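Local coordinates for protein nidogen-1 (Mus musculus, PDB 1GL4) that is a sulfated glycoprotein of basement membranes that associates tightly with laminin and also binds collagen IV and perlecan, at residues A[103-108]-A[225-230]; A[187-192]-A[248-253]. One frame throughout, in Å; residues are numbered along the deposited sequence.

Both contacts lie in the G2 beta-barrel of nidogen-1, their centres about 13 Å apart. Every residue that touches in contact 1 is buried: the turn leading into the central helix 107-115 meets the inner face of strand 221-232, mainly through prolines, a leucine and two aromatic rings. Contact 2 belongs to the wall, where strands 182-195 and 248-261 pair through backbone hydrogen bonds; one face is packed into the interior while the other is more open to solvent. Inside the barrel they meet at Gln-229 of contact 1, which packs against Glu-190 and Tyr-192 of contact 2. Side-chain packing thus dominates the first and backbone pairing the second.

Contact 1 of 2, residues A[103-108]-A[225-230]; sequences LPLAPI and YQWRQT
Inside the G2 beta-barrel, the turn leading into the central helix 107-115 rests on the inner side of strand 221-232, with Pro-107 lying over one face of the Trp-227 indole and Pro-104 held by the hydroxyl of Tyr-225. In the CH-pi contact, Pro-107 CB stands 3.8 Å from the centroid of the six-membered indole ring, only 6° off its normal. CG of the same proline lies 3.7 Å from Trp-227 CE2, so CB and CG of the puckered ring both bear on the same face of the indole. Leu-105 instead reaches the rim: its CD2 is 3.5 Å from Trp-227 CZ2, near the ring plane. Leu-105 centres an inverse gamma turn, closed by a weak bond from Ala-106 N to Pro-104 O. Tyr-225 OH gives this carbonyl its shorter bond, 2.6 Å to Pro-104 O, while Pro-104 CB packs 3.8 Å from Tyr-225 CE1. Tyr-225 CG sits between the backbone N and the carbonyl carbon (chi1 54°). Trp-227 NE1 lies 3.4 Å above the plane of the tyrosine ring, over its centre. An alanine in place of Trp-227 would probably open a gap beneath Pro-107 and leave Leu-105 CD2 and the Tyr-225 face without this partner. Val-140 of strand 133-142 and Arg-205 of strand 198-210 also touch the indole, while Tyr-269 of strand 266-276 packs against Leu-105 and Ile-108.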
loop_
_atom_site.group_PDB
_atom_site.type_symbol
_atom_site.label_atom_id
_atom_site.label_comp_id
_atom_site.label_asym_id
_atom_site.label_seq_id
_atom_site.Cartn_x
_atom_site.Cartn_y
_atom_site.Cartn_z
ATOM N N LEU A 103 1.756 -12.962 -7.684
ATOM C CA LEU A 103 2.935 -12.297 -7.125
ATOM C C LEU A 103 3.424 -11.042 -7.847
ATOM O O LEU A 103 3.852 -10.083 -7.205
ATOM C CB LEU A 103 4.095 -13.293 -6.994
ATOM C CG LEU A 103 4.005 -14.250 -5.796
ATOM C CD1 LEU A 103 5.131 -15.271 -5.851
ATOM C CD2 LEU A 103 4.073 -13.447 -4.497
ATOM N N PRO A 104 3.380 -11.024 -9.188
ATOM C CA PRO A 104 3.851 -9.827 -9.894
ATOM C C PRO A 104 2.916 -8.620 -9.778
ATOM O O PRO A 104 3.314 -7.497 -10.077
ATOM C CB PRO A 104 3.957 -10.296 -11.351
ATOM C CG PRO A 104 4.089 -11.793 -11.244
ATOM C CD PRO A 104 3.132 -12.124 -10.131
ATOM N N LEU A 105 1.687 -8.855 -9.331
ATOM C CA LEU A 105 0.682 -7.794 -9.246
ATOM C C LEU A 105 0.706 -6.880 -8.022
ATOM O O LEU A 105 -0.340 -6.588 -7.435
ATOM C CB LEU A 105 -0.711 -8.413 -9.389
ATOM C CG LEU A 105 -0.857 -9.378 -10.573
ATOM C CD1 LEU A 105 -2.247 -9.999 -10.567
ATOM C CD2 LEU A 105 -0.607 -8.635 -11.872
ATOM N N ALA A 106 1.890 -6.403 -7.660
ATOM C CA ALA A 106 2.041 -5.508 -6.522
ATOM C C ALA A 106 1.123 -4.278 -6.597
ATOM O O ALA A 106 0.707 -3.754 -5.564
ATOM C CB ALA A 106 3.493 -5.066 -6.403
ATOM N N PRO A 107 0.817 -3.785 -7.817
ATOM C CA PRO A 107 -0.060 -2.615 -7.946
ATOM C C PRO A 107 -1.447 -2.787 -7.319
ATOM O O PRO A 107 -2.194 -1.816 -7.177
ATOM C CB PRO A 107 -0.123 -2.399 -9.456
ATOM C CG PRO A 107 1.251 -2.800 -9.891
ATOM C CD PRO A 107 1.461 -4.088 -9.110
ATOM N N ILE A 108 -1.803 -4.019 -6.961
ATOM C CA ILE A 108 -3.086 -4.255 -6.309
ATOM C C ILE A 108 -3.032 -3.487 -4.989
ATOM O O ILE A 108 -4.001 -2.843 -4.590
ATOM C CB ILE A 108 -3.322 -5.763 -6.032
ATOM C CG1 ILE A 108 -3.720 -6.475 -7.327
ATOM C CG2 ILE A 108 -4.411 -5.945 -4.979
ATOM C CD1 ILE A 108 -3.871 -7.985 -7.168
ATOM N N TYR A 225 5.243 -6.488 -18.453
ATOM C CA TYR A 225 3.806 -6.232 -18.473
ATOM C C TYR A 225 3.520 -4.741 -18.511
ATOM O O TYR A 225 4.360 -3.925 -18.126
ATOM C CB TYR A 225 3.052 -6.922 -17.312
ATOM C CG TYR A 225 3.501 -6.691 -15.872
ATOM C CD1 TYR A 225 2.888 -7.395 -14.838
ATOM C CD2 TYR A 225 4.526 -5.805 -15.538
ATOM C CE1 TYR A 225 3.274 -7.236 -13.515
ATOM C CE2 TYR A 225 4.922 -5.637 -14.201
ATOM C CZ TYR A 225 4.285 -6.363 -13.198
ATOM O OH TYR A 225 4.661 -6.240 -11.877
ATOM N N GLN A 226 2.346 -4.389 -19.024
ATOM C CA GLN A 226 1.952 -2.992 -19.130
ATOM C C GLN A 226 0.743 -2.699 -18.261
ATOM O O GLN A 226 -0.298 -3.348 -18.391
ATOM C CB GLN A 226 1.609 -2.632 -20.581
ATOM C CG GLN A 226 1.249 -1.156 -20.763
ATOM C CD GLN A 226 0.750 -0.831 -22.162
ATOM O OE1 GLN A 226 -0.341 -1.243 -22.559
ATOM N NE2 GLN A 226 1.552 -0.088 -22.917
ATOM N N TRP A 227 0.892 -1.718 -17.377
ATOM C CA TRP A 227 -0.192 -1.305 -16.493
ATOM C C TRP A 227 -0.874 -0.045 -17.032
ATOM O O TRP A 227 -0.208 0.915 -17.415
ATOM C CB TRP A 227 0.339 -1.041 -15.082
ATOM C CG TRP A 227 0.567 -2.297 -14.326
ATOM C CD1 TRP A 227 1.695 -3.068 -14.330
ATOM C CD2 TRP A 227 -0.398 -2.998 -13.538
ATOM N NE1 TRP A 227 1.488 -4.212 -13.596
ATOM C CE2 TRP A 227 0.210 -4.196 -13.100
ATOM C CE3 TRP A 227 -1.723 -2.736 -13.164
ATOM C CZ2 TRP A 227 -0.462 -5.132 -12.304
ATOM C CZ3 TRP A 227 -2.393 -3.668 -12.373
ATOM C CH2 TRP A 227 -1.761 -4.849 -11.954
ATOM N N ARG A 228 -2.201 -0.067 -17.065
ATOM C CA ARG A 228 -2.986 1.064 -17.556
ATOM C C ARG A 228 -4.094 1.334 -16.535
ATOM O O ARG A 228 -4.812 0.415 -16.159
ATOM C CB ARG A 228 -3.604 0.714 -18.916
ATOM C CG ARG A 228 -2.595 0.278 -19.982
ATOM C CD ARG A 228 -3.275 -0.025 -21.327
ATOM N NE ARG A 228 -4.160 -1.189 -21.261
ATOM C CZ ARG A 228 -3.743 -2.453 -21.255
ATOM N NH1 ARG A 228 -2.445 -2.738 -21.314
ATOM N NH2 ARG A 228 -4.625 -3.440 -21.181
ATOM N N GLN A 229 -4.239 2.578 -16.079
ATOM C CA GLN A 229 -5.279 2.862 -15.093
ATOM C C GLN A 229 -5.945 4.239 -15.187
ATOM O O GLN A 229 -5.342 5.226 -15.622
ATOM C CB GLN A 229 -4.724 2.636 -13.674
ATOM C CG GLN A 229 -3.614 3.595 -13.250
ATOM C CD GLN A 229 -2.845 3.116 -12.014
ATOM O OE1 GLN A 229 -3.435 2.666 -11.027
ATOM N NE2 GLN A 229 -1.519 3.227 -12.065
ATOM N N THR A 230 -7.210 4.285 -14.781
ATOM C CA THR A 230 -7.987 5.517 -14.791
ATOM C C THR A 230 -8.599 5.686 -13.405
ATOM O O THR A 230 -9.322 4.817 -12.917
ATOM C CB THR A 230 -9.090 5.459 -15.854
ATOM O OG1 THR A 230 -8.483 5.378 -17.151
ATOM C CG2 THR A 230 -9.974 6.706 -15.787
#

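Contact 2 of 2, residues A[187-192]-A[248-253]; sequences PYTELY and TQQLSV
Tyr-188 and Val-253 pack closely where strands 182-195 and 248-261 run antiparallel, and six backbone hydrogen bonds join the segments. Val-253 CB sits over one face of the Tyr-188 ring, 3.8 Å from its centroid, and CG2 reaches 3.6 Å from Tyr-188 CE1. With its CG between the backbone N and the carbonyl carbon (chi1 64°), Tyr-188 lies alongside the branched valine, whose two methyls present a broad apolar surface. On this same face Leu-251 CB meets Tyr-192 CE1 at 3.8 Å. Tyr-192 OH donates to Glu-190 OE1 at 2.7 Å, from above the carboxylate plane, while OE2 forms a salt bridge with Arg-205; these two partners would probably stabilise the buried carboxylate as an anion. Trp-114 of the central helix stacks on Tyr-192. On the opposite face the looseness is at Thr-189 and Ser-252: Thr-189 is exposed, and its CG2 lies 4.1 Å from Ser-252 OG. Gln-250 on this face is buried, and Leu-191 CD2 touches its CB at 3.8 Å. This is antiparallel pairing in the wall of the G2 beta-barrel, whose inner face meets the central helix, in a fold related to green fluorescent protein.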
loop_
_atom_site.group_PDB
_atom_site.type_symbol
_atom_site.label_atom_id
_atom_site.label_comp_id
_atom_site.label_asym_id
_atom_site.label_seq_id
_atom_site.Cartn_x
_atom_site.Cartn_y
_atom_site.Cartn_z
ATOM N N PRO A 187 13.198 -0.888 -8.365
ATOM C CA PRO A 187 12.620 0.455 -8.214
ATOM C C PRO A 187 12.179 1.017 -9.567
ATOM O O PRO A 187 12.764 0.682 -10.604
ATOM C CB PRO A 187 13.770 1.254 -7.604
ATOM C CG PRO A 187 14.437 0.226 -6.725
ATOM C CD PRO A 187 14.479 -0.990 -7.641
ATOM N N TYR A 188 11.154 1.866 -9.556
ATOM C CA TYR A 188 10.636 2.461 -10.791
ATOM C C TYR A 188 9.885 3.767 -10.521
ATOM O O TYR A 188 9.599 4.108 -9.376
ATOM C CB TYR A 188 9.689 1.472 -11.492
ATOM C CG TYR A 188 8.434 1.133 -10.696
ATOM C CD1 TYR A 188 7.274 1.908 -10.810
ATOM C CD2 TYR A 188 8.414 0.049 -9.818
ATOM C CE1 TYR A 188 6.122 1.608 -10.063
ATOM C CE2 TYR A 188 7.261 -0.262 -9.064
ATOM C CZ TYR A 188 6.124 0.521 -9.196
ATOM O OH TYR A 188 4.981 0.204 -8.491
ATOM N N THR A 189 9.584 4.497 -11.589
ATOM C CA THR A 189 8.842 5.749 -11.491
ATOM C C THR A 189 7.629 5.639 -12.409
ATOM O O THR A 189 7.666 4.912 -13.406
ATOM C CB THR A 189 9.696 6.969 -11.941
ATOM O OG1 THR A 189 10.069 6.810 -13.315
ATOM C CG2 THR A 189 10.960 7.089 -11.092
ATOM N N GLU A 190 6.557 6.347 -12.060
ATOM C CA GLU A 190 5.319 6.349 -12.846
ATOM C C GLU A 190 4.806 7.771 -12.962
ATOM O O GLU A 190 4.900 8.541 -12.008
ATOM C CB GLU A 190 4.211 5.548 -12.160
ATOM C CG GLU A 190 4.311 4.053 -12.201
ATOM C CD GLU A 190 3.037 3.420 -11.661
ATOM O OE1 GLU A 190 2.665 3.745 -10.513
ATOM O OE2 GLU A 190 2.408 2.611 -12.381
ATOM N N LEU A 191 4.243 8.113 -14.117
ATOM C CA LEU A 191 3.695 9.449 -14.313
ATOM C C LEU A 191 2.171 9.421 -14.234
ATOM O O LEU A 191 1.515 8.617 -14.901
ATOM C CB LEU A 191 4.139 10.021 -15.661
ATOM C CG LEU A 191 5.655 10.217 -15.814
ATOM C CD1 LEU A 191 5.966 10.825 -17.179
ATOM C CD2 LEU A 191 6.171 11.120 -14.702
ATOM N N TYR A 192 1.620 10.298 -13.402
ATOM C CA TYR A 192 0.180 10.396 -13.216
ATOM C C TYR A 192 -0.296 11.729 -13.792
ATOM O O TYR A 192 0.062 12.794 -13.285
ATOM C CB TYR A 192 -0.172 10.297 -11.721
ATOM C CG TYR A 192 -0.028 8.892 -11.154
ATOM C CD1 TYR A 192 1.229 8.306 -10.987
ATOM C CD2 TYR A 192 -1.153 8.131 -10.841
ATOM C CE1 TYR A 192 1.362 6.978 -10.522
ATOM C CE2 TYR A 192 -1.036 6.808 -10.382
ATOM C CZ TYR A 192 0.223 6.238 -10.227
ATOM O OH TYR A 192 0.335 4.929 -9.792
ATOM N N THR A 248 0.834 17.082 -14.351
ATOM C CA THR A 248 1.586 15.831 -14.283
ATOM C C THR A 248 2.392 15.745 -12.986
ATOM O O THR A 248 3.081 16.696 -12.615
ATOM C CB THR A 248 2.577 15.697 -15.458
ATOM O OG1 THR A 248 1.873 15.823 -16.699
ATOM C CG2 THR A 248 3.270 14.335 -15.415
ATOM N N GLN A 249 2.297 14.609 -12.298
ATOM C CA GLN A 249 3.050 14.384 -11.063
ATOM C C GLN A 249 3.797 13.056 -11.194
ATOM O O GLN A 249 3.318 12.129 -11.841
ATOM C CB GLN A 249 2.112 14.348 -9.847
ATOM C CG GLN A 249 1.343 15.658 -9.617
ATOM C CD GLN A 249 0.465 15.625 -8.378
ATOM O OE1 GLN A 249 -0.293 16.563 -8.113
ATOM N NE2 GLN A 249 0.562 14.551 -7.611
ATOM N N GLN A 250 4.971 12.963 -10.582
ATOM C CA GLN A 250 5.756 11.738 -10.674
ATOM C C GLN A 250 5.806 10.945 -9.378
ATOM O O GLN A 250 6.149 11.481 -8.323
ATOM C CB GLN A 250 7.182 12.062 -11.130
ATOM C CG GLN A 250 8.127 10.869 -11.119
ATOM C CD GLN A 250 9.534 11.239 -11.556
ATOM O OE1 GLN A 250 10.514 10.806 -10.955
ATOM N NE2 GLN A 250 9.634 12.037 -12.609
ATOM N N LEU A 251 5.452 9.665 -9.465
ATOM C CA LEU A 251 5.485 8.785 -8.303
ATOM C C LEU A 251 6.773 7.966 -8.377
ATOM O O LEU A 251 7.024 7.279 -9.373
ATOM C CB LEU A 251 4.279 7.835 -8.296
ATOM C CG LEU A 251 4.136 6.927 -7.064
ATOM C CD1 LEU A 251 3.602 7.748 -5.896
ATOM C CD2 LEU A 251 3.174 5.762 -7.357
ATOM N N SER A 252 7.590 8.057 -7.331
ATOM C CA SER A 252 8.844 7.308 -7.260
ATOM C C SER A 252 8.633 6.136 -6.296
ATOM O O SER A 252 8.273 6.335 -5.130
ATOM C CB SER A 252 9.976 8.219 -6.771
ATOM O OG SER A 252 10.199 9.275 -7.700
ATOM N N VAL A 253 8.851 4.922 -6.795
ATOM C CA VAL A 253 8.643 3.707 -6.010
ATOM C C VAL A 253 9.919 2.903 -5.798
ATOM O O VAL A 253 10.722 2.752 -6.719
ATOM C CB VAL A 253 7.616 2.785 -6.705
ATOM C CG1 VAL A 253 7.332 1.564 -5.838
ATOM C CG2 VAL A 253 6.331 3.558 -6.993
#